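Local coordinates for Melibiose/raffinose/stachyose-binding protein MelE (Bacillus subtilis subsp. subtilis str. 168, PDB 4R6H) that binds melibiose, raffinose and stachyose as the solute-binding component of the MelEDC-MsmX ABC transporter, which imports these sugars, at residues L91-G96 with E307-A312; T36-M41 with N73-M78; M112-D117 with G131-Y136. All blocks are in the same frame, centred on the assembly; numbering follows the deposited sequence.

Contact 1: residues L91-G96 with E307-A312; sequences LFDTHG and ERYTLA
A short antiparallel beta ladder, with Phe-92 and Ala-312 as its hydrogen-bonded pair, joins strand 91-92 to strand 310-313, the middle strand of a three-stranded sheet. Residues 307-309 enter that strand from strand 303-306, which belongs to a second sheet, consistent with one of the interlobe connections of a two-lobed solute-binding protein. Phe-92 N bonds to Ala-312 O at 2.9 Å, and Ala-312 N returns the bond to Phe-92 O. Beside this pair the Ala-312 methyl sits over the Phe-92 ring, a CH-pi contact with CB 4.1 Å from the centroid.

Past Phe-92 the side chains take over from the ladder. With CG anti to the backbone N (chi1 -170°), Asp-93 brings OD1 to Thr-310 N, 2.9 Å away and nearly straight at 169°. His-95 N reaches the same OD1 from the opposite face of the carboxylate, closing an Asx turn, while OD2 is taken by Thr-40 OG1. Next to it runs a hydroxyl relay: Thr-310 OG1 donates to Thr-94 OG1 (2.7 Å), which in turn donates to Glu-307 OE2 (2.6 Å). The buried Glu-307 is held at both oxygens, since OE1 accepts from Gly-98 N. On OE2 the two donors come from opposite sides of the carboxylate plane, Thr-94 OG1 on one and Gly-96 N, at 2.8 Å, on the other.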
loop_
_atom_site.group_PDB
_atom_site.type_symbol
_atom_site.label_atom_id
_atom_site.label_comp_id
_atom_site.label_asym_id
_atom_site.label_seq_id
_atom_site.Cartn_x
_atom_site.Cartn_y
_atom_site.Cartn_z
ATOM N N LEU A 91 -19.459 8.221 7.201
ATOM C CA LEU A 91 -18.531 7.740 6.169
ATOM C C LEU A 91 -17.185 7.494 6.832
ATOM O O LEU A 91 -16.737 8.305 7.660
ATOM C CB LEU A 91 -18.367 8.786 5.083
ATOM C CG LEU A 91 -19.543 8.993 4.132
ATOM C CD1 LEU A 91 -19.466 10.342 3.417
ATOM C CD2 LEU A 91 -19.636 7.864 3.128
ATOM N N PHE A 92 -16.526 6.429 6.423
ATOM C CA PHE A 92 -15.233 6.088 7.008
ATOM C C PHE A 92 -14.345 5.393 5.975
ATOM O O PHE A 92 -14.787 4.840 5.003
ATOM C CB PHE A 92 -15.403 5.258 8.286
ATOM C CG PHE A 92 -16.233 4.038 8.110
ATOM C CD1 PHE A 92 -17.622 4.091 8.256
ATOM C CD2 PHE A 92 -15.657 2.841 7.756
ATOM C CE1 PHE A 92 -18.379 2.953 8.041
ATOM C CE2 PHE A 92 -16.424 1.699 7.574
ATOM C CZ PHE A 92 -17.780 1.767 7.708
ATOM N N ASP A 93 -13.056 5.427 6.256
ATOM C CA ASP A 93 -12.023 4.847 5.389
ATOM C C ASP A 93 -11.734 3.419 5.836
ATOM O O ASP A 93 -11.418 3.156 7.029
ATOM C CB ASP A 93 -10.812 5.742 5.532
ATOM C CG ASP A 93 -9.675 5.469 4.521
ATOM O OD1 ASP A 93 -9.705 4.456 3.807
ATOM O OD2 ASP A 93 -8.729 6.333 4.520
ATOM N N THR A 94 -11.861 2.469 4.923
ATOM C CA THR A 94 -11.550 1.092 5.267
ATOM C C THR A 94 -10.062 0.721 5.106
ATOM O O THR A 94 -9.651 -0.317 5.611
ATOM C CB THR A 94 -12.430 0.116 4.470
ATOM O OG1 THR A 94 -12.238 0.327 3.073
ATOM C CG2 THR A 94 -13.902 0.364 4.783
ATOM N N HIS A 95 -9.301 1.541 4.386
ATOM C CA HIS A 95 -7.847 1.458 4.217
ATOM C C HIS A 95 -7.241 0.063 4.142
ATOM O O HIS A 95 -6.278 -0.237 4.857
ATOM C CB HIS A 95 -7.153 2.311 5.292
ATOM C CG HIS A 95 -7.309 1.812 6.702
ATOM N ND1 HIS A 95 -6.247 1.296 7.423
ATOM C CD2 HIS A 95 -8.349 1.861 7.562
ATOM C CE1 HIS A 95 -6.657 0.985 8.636
ATOM N NE2 HIS A 95 -7.924 1.334 8.753
ATOM N N GLY A 96 -7.802 -0.765 3.281
ATOM C CA GLY A 96 -7.286 -2.127 3.024
ATOM C C GLY A 96 -7.877 -3.237 3.843
ATOM O O GLY A 96 -7.470 -4.386 3.697
ATOM N N GLU A 307 -6.771 -1.327 -2.350
ATOM C CA GLU A 307 -7.318 -0.253 -1.517
ATOM C C GLU A 307 -6.244 0.613 -0.973
ATOM O O GLU A 307 -5.268 0.107 -0.414
ATOM C CB GLU A 307 -7.962 -0.813 -0.254
ATOM C CG GLU A 307 -9.376 -1.239 -0.359
ATOM C CD GLU A 307 -9.956 -1.557 1.003
ATOM O OE1 GLU A 307 -10.163 -2.750 1.299
ATOM O OE2 GLU A 307 -10.160 -0.630 1.802
ATOM N N ARG A 308 -6.436 1.915 -1.040
ATOM C CA ARG A 308 -5.611 2.832 -0.317
ATOM C C ARG A 308 -6.520 3.656 0.599
ATOM O O ARG A 308 -6.583 3.413 1.827
ATOM C CB ARG A 308 -4.745 3.689 -1.258
ATOM C CG ARG A 308 -4.015 4.827 -0.597
ATOM C CD ARG A 308 -2.779 4.387 0.109
ATOM N NE ARG A 308 -1.902 5.544 0.298
ATOM C CZ ARG A 308 -0.951 5.614 1.223
ATOM N NH1 ARG A 308 -0.740 4.602 2.054
ATOM N NH2 ARG A 308 -0.209 6.708 1.320
ATOM N N TYR A 309 -7.207 4.641 0.016
ATOM C CA TYR A 309 -8.220 5.411 0.746
ATOM C C TYR A 309 -9.573 5.101 0.174
ATOM O O TYR A 309 -9.779 5.154 -1.030
ATOM C CB TYR A 309 -7.948 6.913 0.640
ATOM C CG TYR A 309 -6.589 7.335 1.081
ATOM C CD1 TYR A 309 -6.068 6.937 2.290
ATOM C CD2 TYR A 309 -5.822 8.126 0.262
ATOM C CE1 TYR A 309 -4.817 7.386 2.699
ATOM C CE2 TYR A 309 -4.582 8.555 0.646
ATOM C CZ TYR A 309 -4.083 8.154 1.859
ATOM O OH TYR A 309 -2.828 8.549 2.313
ATOM N N THR A 310 -10.549 4.843 1.059
ATOM C CA THR A 310 -11.908 4.614 0.619
ATOM C C THR A 310 -12.913 5.439 1.408
ATOM O O THR A 310 -12.570 6.012 2.442
ATOM C CB THR A 310 -12.347 3.140 0.739
ATOM O OG1 THR A 310 -12.499 2.812 2.130
ATOM C CG2 THR A 310 -11.340 2.179 0.099
ATOM N N LEU A 311 -14.108 5.525 0.858
ATOM C CA LEU A 311 -15.288 6.056 1.540
ATOM C C LEU A 311 -16.272 4.902 1.567
ATOM O O LEU A 311 -16.820 4.517 0.531
ATOM C CB LEU A 311 -15.906 7.262 0.793
ATOM C CG LEU A 311 -15.109 8.542 0.969
ATOM C CD1 LEU A 311 -15.453 9.591 -0.081
ATOM C CD2 LEU A 311 -15.315 9.149 2.375
ATOM N N ALA A 312 -16.515 4.377 2.767
ATOM C CA ALA A 312 -17.543 3.403 3.053
ATOM C C ALA A 312 -18.614 4.102 3.876
ATOM O O ALA A 312 -18.306 4.971 4.700
ATOM C CB ALA A 312 -16.962 2.246 3.845
#

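Contact 2: residues T36-M41 with N73-M78; sequences TIYSTM and NDYENM
Thr-40 and Tyr-75 make the tight part of this contact, where the loop leaving strand 33-38 meets the first turn of helix 75-84. The Thr-40 methyl stands almost exactly over the middle of the Tyr-75 ring, CG2 lying 3.5 Å from the centroid and 3° off the ring normal, so that all six ring carbons are about equally far from it. A chi1 of -168° swings the Tyr-75 ring away from its own N and sends it from the helix across the loop, beneath that methyl. Its CE2 comes to 3.7 Å from Ser-39 C and 3.8 Å from Tyr-38 CB. The Tyr-38 ring follows in an offset edge-to-face pair, its edge toward the Tyr-75 face, with centroids 5.9 Å apart and planes at 61°. No hydrogen bond crosses between the two segments. The polar ends are served from elsewhere: Thr-40 OG1 and Tyr-75 OH by Asp-93, and Tyr-38 OH by Arg-82.

Packing slackens toward Met-78, an exposed residue modelled in two conformers. Its CB merely approaches the edge of the Tyr-38 ring, 4.2 Å from CE2, and the side chain beyond CB leaves the contact. Strand 33-38, helix 44-60 and the parallel strand 64-69 form a beta-alpha-beta crossover, and helix 75-84 follows it, as in the alpha/beta lobes of the solute-binding protein fold.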
loop_
_atom_site.group_PDB
_atom_site.type_symbol
_atom_site.label_atom_id
_atom_site.label_comp_id
_atom_site.label_asym_id
_atom_site.label_seq_id
_atom_site.Cartn_x
_atom_site.Cartn_y
_atom_site.Cartn_z
ATOM N N THR A 36 -20.507 13.175 9.226
ATOM C CA THR A 36 -19.206 12.892 9.788
ATOM C C THR A 36 -18.442 11.920 8.903
ATOM O O THR A 36 -18.978 10.885 8.488
ATOM C CB THR A 36 -19.307 12.311 11.201
ATOM O OG1 THR A 36 -20.176 11.175 11.193
ATOM C CG2 THR A 36 -19.855 13.365 12.186
ATOM N N ILE A 37 -17.203 12.293 8.616
ATOM C CA ILE A 37 -16.344 11.507 7.710
ATOM C C ILE A 37 -14.993 11.274 8.382
ATOM O O ILE A 37 -14.341 12.231 8.854
ATOM C CB ILE A 37 -16.069 12.257 6.404
ATOM C CG1 ILE A 37 -17.376 12.726 5.783
ATOM C CG2 ILE A 37 -15.229 11.392 5.436
ATOM C CD1 ILE A 37 -17.256 13.333 4.403
ATOM N N TYR A 38 -14.575 10.008 8.464
ATOM C CA TYR A 38 -13.247 9.657 8.980
ATOM C C TYR A 38 -12.352 9.246 7.807
ATOM O O TYR A 38 -12.810 8.525 6.900
ATOM C CB TYR A 38 -13.317 8.461 9.937
ATOM C CG TYR A 38 -13.493 8.734 11.419
ATOM C CD1 TYR A 38 -14.244 9.797 11.882
ATOM C CD2 TYR A 38 -12.919 7.850 12.342
ATOM C CE1 TYR A 38 -14.394 10.016 13.262
ATOM C CE2 TYR A 38 -13.046 8.053 13.706
ATOM C CZ TYR A 38 -13.787 9.121 14.160
ATOM O OH TYR A 38 -13.902 9.282 15.528
ATOM N N SER A 39 -11.078 9.638 7.883
ATOM C CA SER A 39 -10.097 9.421 6.845
ATOM C C SER A 39 -8.729 9.067 7.425
ATOM O O SER A 39 -8.322 9.710 8.419
ATOM C CB SER A 39 -9.988 10.662 5.948
ATOM O OG SER A 39 -8.923 10.515 4.989
ATOM N N THR A 40 -8.033 8.130 6.774
ATOM C CA THR A 40 -6.608 7.837 7.101
ATOM C C THR A 40 -5.586 8.672 6.323
ATOM O O THR A 40 -4.394 8.407 6.422
ATOM C CB THR A 40 -6.272 6.351 6.914
ATOM O OG1 THR A 40 -6.253 5.968 5.521
ATOM C CG2 THR A 40 -7.183 5.468 7.740
ATOM N N MET A 41 -6.051 9.649 5.555
ATOM C CA MET A 41 -5.136 10.492 4.783
ATOM C C MET A 41 -4.159 11.181 5.724
ATOM O O MET A 41 -4.516 11.553 6.826
ATOM C CB MET A 41 -5.879 11.519 3.951
ATOM C CG MET A 41 -6.627 10.908 2.806
ATOM S SD MET A 41 -7.500 12.131 1.833
ATOM C CE MET A 41 -8.506 11.111 0.759
ATOM N N ASN A 73 -2.638 8.322 13.916
ATOM C CA ASN A 73 -2.294 7.068 14.595
ATOM C C ASN A 73 -3.392 6.534 15.499
ATOM O O ASN A 73 -3.362 5.365 15.861
ATOM C CB ASN A 73 -0.993 7.234 15.416
ATOM C CG ASN A 73 0.244 7.380 14.545
ATOM O OD1 ASN A 73 0.316 6.848 13.429
ATOM N ND2 ASN A 73 1.235 8.094 15.060
ATOM N N ASP A 74 -4.348 7.383 15.864
ATOM C CA ASP A 74 -5.477 6.984 16.716
ATOM C C ASP A 74 -6.630 6.361 15.911
ATOM O O ASP A 74 -7.595 5.903 16.504
ATOM C CB ASP A 74 -6.035 8.170 17.514
ATOM C CG ASP A 74 -5.056 8.691 18.549
ATOM O OD1 ASP A 74 -4.342 7.858 19.144
ATOM O OD2 ASP A 74 -5.002 9.923 18.762
ATOM N N TYR A 75 -6.508 6.300 14.573
ATOM C CA TYR A 75 -7.629 5.848 13.733
ATOM C C TYR A 75 -8.172 4.485 14.135
ATOM O O TYR A 75 -9.380 4.309 14.344
ATOM C CB TYR A 75 -7.191 5.831 12.261
ATOM C CG TYR A 75 -8.341 5.652 11.299
ATOM C CD1 TYR A 75 -8.818 4.397 10.979
ATOM C CD2 TYR A 75 -8.950 6.746 10.740
ATOM C CE1 TYR A 75 -9.907 4.240 10.154
ATOM C CE2 TYR A 75 -10.018 6.607 9.876
ATOM C CZ TYR A 75 -10.486 5.362 9.565
ATOM O OH TYR A 75 -11.563 5.205 8.700
ATOM N N GLU A 76 -7.288 3.493 14.223
ATOM C CA GLU A 76 -7.693 2.127 14.491
ATOM C C GLU A 76 -8.390 2.000 15.850
ATOM O O GLU A 76 -9.430 1.353 15.952
ATOM C CB GLU A 76 -6.504 1.165 14.414
ATOM C CG GLU A 76 -6.885 -0.294 14.564
ATOM C CD GLU A 76 -5.679 -1.219 14.481
ATOM O OE1 GLU A 76 -4.705 -0.865 13.788
ATOM O OE2 GLU A 76 -5.707 -2.295 15.108
ATOM N N ASN A 77 -7.795 2.595 16.874
ATOM C CA ASN A 77 -8.386 2.563 18.207
ATOM C C ASN A 77 -9.766 3.229 18.265
ATOM O O ASN A 77 -10.717 2.706 18.836
ATOM C CB ASN A 77 -7.431 3.232 19.205
ATOM C CG ASN A 77 -6.201 2.373 19.533
ATOM O OD1 ASN A 77 -6.281 1.155 19.584
ATOM N ND2 ASN A 77 -5.052 3.031 19.764
ATOM N N MET A 78 -9.895 4.384 17.634
ATOM C CA MET A 78 -11.185 5.078 17.611
ATOM C C MET A 78 -12.240 4.287 16.849
ATOM O O MET A 78 -13.371 4.179 17.285
ATOM C CB MET A 78 -11.018 6.474 17.017
ATOM C CG MET A 78 -10.253 7.398 17.941
ATOM S SD MET A 78 -9.977 8.999 17.190
ATOM C CE MET A 78 -9.225 9.912 18.538
#

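Contact 3: residues M112-D117 with G131-Y136; sequences MKWTQD and GKVYAY
Val-133 packs obliquely on the six-membered ring of the Trp-114 indole, its CG1 3.7 Å from CH2, and its other methyl lies more loosely against Thr-115, with CG2 to CG2 at 4.3 Å. Two residues on, Ala-135 contributes its backbone: the carbonyl O lies near the indole plane at the ring edge, 3.6 Å from Trp-114 CH2. Tyr-136 then closes over the flat of the indole. Its chi1 of 166° carries the ring out from the backbone far enough for CD1 to reach the indole face, 3.6 Å above the plane and over the centre. This is an edge-to-face stack, the Tyr-136 edge toward the Trp-114 face, with six-membered ring centroids 5.0 Å apart and planes at 77°.

The other face of the indole is covered from within its own 3-10 segment by Thr-115 CG2, again 3.6 Å above the plane, so the ring is sandwiched between a methyl and a tyrosine edge. At the indole nitrogen, NE1 makes a weak bond to Met-112 SD. Were Trp-114 replaced by an alanine, the space between Thr-115 CG2 and the Tyr-136 edge would probably be left as a gap, and Val-133 CG1 and that edge would lose the indole they pack on.

Around this layer, Trp-114 and Tyr-136 both rest on Ile-327 and Ala-331 of helix 320-331, while the backbone of Tyr-136 starts strand 136-137 by pairing with Leu-311 of strand 310-313.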
loop_
_atom_site.group_PDB
_atom_site.type_symbol
_atom_site.label_atom_id
_atom_site.label_comp_id
_atom_site.label_asym_id
_atom_site.label_seq_id
_atom_site.Cartn_x
_atom_site.Cartn_y
_atom_site.Cartn_z
ATOM N N MET A 112 -25.114 2.124 -6.817
ATOM C CA MET A 112 -24.656 3.460 -7.186
ATOM C C MET A 112 -24.102 3.515 -8.613
ATOM O O MET A 112 -23.428 2.592 -9.073
ATOM C CB MET A 112 -23.592 3.972 -6.183
ATOM C CG MET A 112 -24.076 4.051 -4.734
ATOM S SD MET A 112 -22.958 4.997 -3.679
ATOM C CE MET A 112 -23.259 6.626 -4.311
ATOM N N LYS A 113 -24.334 4.652 -9.251
ATOM C CA LYS A 113 -23.982 4.837 -10.675
ATOM C C LYS A 113 -22.488 4.682 -10.934
ATOM O O LYS A 113 -22.074 4.164 -11.978
ATOM C CB LYS A 113 -24.473 6.214 -11.160
ATOM C CG LYS A 113 -25.973 6.374 -10.939
ATOM C CD LYS A 113 -26.687 7.271 -11.933
ATOM C CE LYS A 113 -28.177 6.929 -11.941
ATOM N NZ LYS A 113 -28.938 7.582 -13.042
ATOM N N TRP A 114 -21.633 5.121 -9.984
ATOM C CA TRP A 114 -20.176 5.079 -10.222
ATOM C C TRP A 114 -19.609 3.674 -10.394
ATOM O O TRP A 114 -18.559 3.492 -11.002
ATOM C CB TRP A 114 -19.400 5.813 -9.096
ATOM C CG TRP A 114 -19.480 5.129 -7.736
ATOM C CD1 TRP A 114 -20.347 5.419 -6.728
ATOM C CD2 TRP A 114 -18.703 4.025 -7.289
ATOM N NE1 TRP A 114 -20.144 4.586 -5.682
ATOM C CE2 TRP A 114 -19.137 3.712 -5.978
ATOM C CE3 TRP A 114 -17.657 3.257 -7.848
ATOM C CZ2 TRP A 114 -18.566 2.691 -5.230
ATOM C CZ3 TRP A 114 -17.073 2.275 -7.095
ATOM C CH2 TRP A 114 -17.536 1.973 -5.795
ATOM N N THR A 115 -20.321 2.658 -9.884
ATOM C CA THR A 115 -19.789 1.315 -9.879
ATOM C C THR A 115 -19.531 0.772 -11.288
ATOM O O THR A 115 -18.679 -0.064 -11.439
ATOM C CB THR A 115 -20.687 0.343 -9.073
ATOM O OG1 THR A 115 -21.976 0.233 -9.701
ATOM C CG2 THR A 115 -20.847 0.831 -7.635
ATOM N N GLN A 116 -20.231 1.315 -12.289
ATOM C CA GLN A 116 -19.971 0.873 -13.653
ATOM C C GLN A 116 -18.536 1.157 -14.075
ATOM O O GLN A 116 -18.031 0.493 -14.970
ATOM C CB GLN A 116 -20.944 1.493 -14.657
ATOM C CG GLN A 116 -20.828 2.977 -14.867
ATOM C CD GLN A 116 -21.725 3.475 -15.999
ATOM O OE1 GLN A 116 -22.067 2.723 -16.908
ATOM N NE2 GLN A 116 -22.106 4.744 -15.943
ATOM N N ASP A 117 -17.881 2.119 -13.429
ATOM C CA ASP A 117 -16.518 2.456 -13.784
ATOM C C ASP A 117 -15.451 2.022 -12.781
ATOM O O ASP A 117 -14.292 2.463 -12.874
ATOM C CB ASP A 117 -16.414 3.954 -14.037
ATOM C CG ASP A 117 -17.173 4.388 -15.280
ATOM O OD1 ASP A 117 -17.134 3.668 -16.304
ATOM O OD2 ASP A 117 -17.803 5.454 -15.217
ATOM N N GLY A 131 -21.824 -9.934 -5.222
ATOM C CA GLY A 131 -22.208 -8.652 -5.808
ATOM C C GLY A 131 -22.068 -7.416 -4.924
ATOM O O GLY A 131 -22.236 -6.297 -5.438
ATOM N N LYS A 132 -21.870 -7.609 -3.625
ATOM C CA LYS A 132 -21.754 -6.439 -2.731
ATOM C C LYS A 132 -20.549 -5.578 -3.135
ATOM O O LYS A 132 -19.472 -6.099 -3.381
ATOM C CB LYS A 132 -21.608 -6.849 -1.281
ATOM C CG LYS A 132 -21.402 -5.649 -0.369
ATOM C CD LYS A 132 -21.619 -5.980 1.087
ATOM C CE LYS A 132 -21.184 -4.832 1.972
ATOM N NZ LYS A 132 -21.672 -4.942 3.362
ATOM N N VAL A 133 -20.736 -4.261 -3.171
ATOM C CA VAL A 133 -19.629 -3.299 -3.309
ATOM C C VAL A 133 -19.495 -2.672 -1.910
ATOM O O VAL A 133 -20.457 -2.033 -1.394
ATOM C CB VAL A 133 -19.943 -2.261 -4.370
ATOM C CG1 VAL A 133 -18.834 -1.198 -4.435
ATOM C CG2 VAL A 133 -20.116 -2.904 -5.742
ATOM N N TYR A 134 -18.348 -2.869 -1.270
ATOM C CA TYR A 134 -18.159 -2.528 0.148
ATOM C C TYR A 134 -17.839 -1.053 0.400
ATOM O O TYR A 134 -18.047 -0.565 1.479
ATOM C CB TYR A 134 -17.004 -3.352 0.782
ATOM C CG TYR A 134 -17.354 -4.811 1.062
ATOM C CD1 TYR A 134 -17.465 -5.722 0.008
ATOM C CD2 TYR A 134 -17.557 -5.285 2.382
ATOM C CE1 TYR A 134 -17.795 -7.046 0.243
ATOM C CE2 TYR A 134 -17.908 -6.633 2.626
ATOM C CZ TYR A 134 -18.002 -7.492 1.551
ATOM O OH TYR A 134 -18.321 -8.823 1.750
ATOM N N ALA A 135 -17.207 -0.409 -0.575
ATOM C CA ALA A 135 -16.697 0.973 -0.378
ATOM C C ALA A 135 -16.329 1.567 -1.721
ATOM O O ALA A 135 -16.126 0.844 -2.695
ATOM C CB ALA A 135 -15.478 0.958 0.493
ATOM N N TYR A 136 -16.238 2.888 -1.742
ATOM C CA TYR A 136 -15.835 3.659 -2.917
ATOM C C TYR A 136 -14.352 3.936 -2.819
ATOM O O TYR A 136 -13.886 4.524 -1.825
ATOM C CB TYR A 136 -16.625 4.988 -2.980
ATOM C CG TYR A 136 -16.022 5.965 -3.959
ATOM C CD1 TYR A 136 -16.072 5.744 -5.326
ATOM C CD2 TYR A 136 -15.313 7.062 -3.495
ATOM C CE1 TYR A 136 -15.465 6.620 -6.199
ATOM C CE2 TYR A 136 -14.716 7.954 -4.354
ATOM C CZ TYR A 136 -14.792 7.712 -5.719
ATOM O OH TYR A 136 -14.186 8.607 -6.590
#

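All three contacts are largely buried, but contact 1 lies nearest the middle of the chain, its centre about 12 Å from the chain centre, against about 17 Å and 21 Å for the centres of contacts 2 and 3. Strand 310-313 unites contacts 1 and 3, since it pairs with 91-92 on one side and 136-137 on the other. Contact 2 joins contact 1 through Asp-93, which hydrogen-bonds to both Thr-40 and Tyr-75. Contacts 2 and 3 do not touch. Chemistry follows place: the central contact uses backbone pairing and gripped carboxylates, whereas the two outer ones rely on aromatic rings and methyls, contact 2 fraying at an exposed methionine.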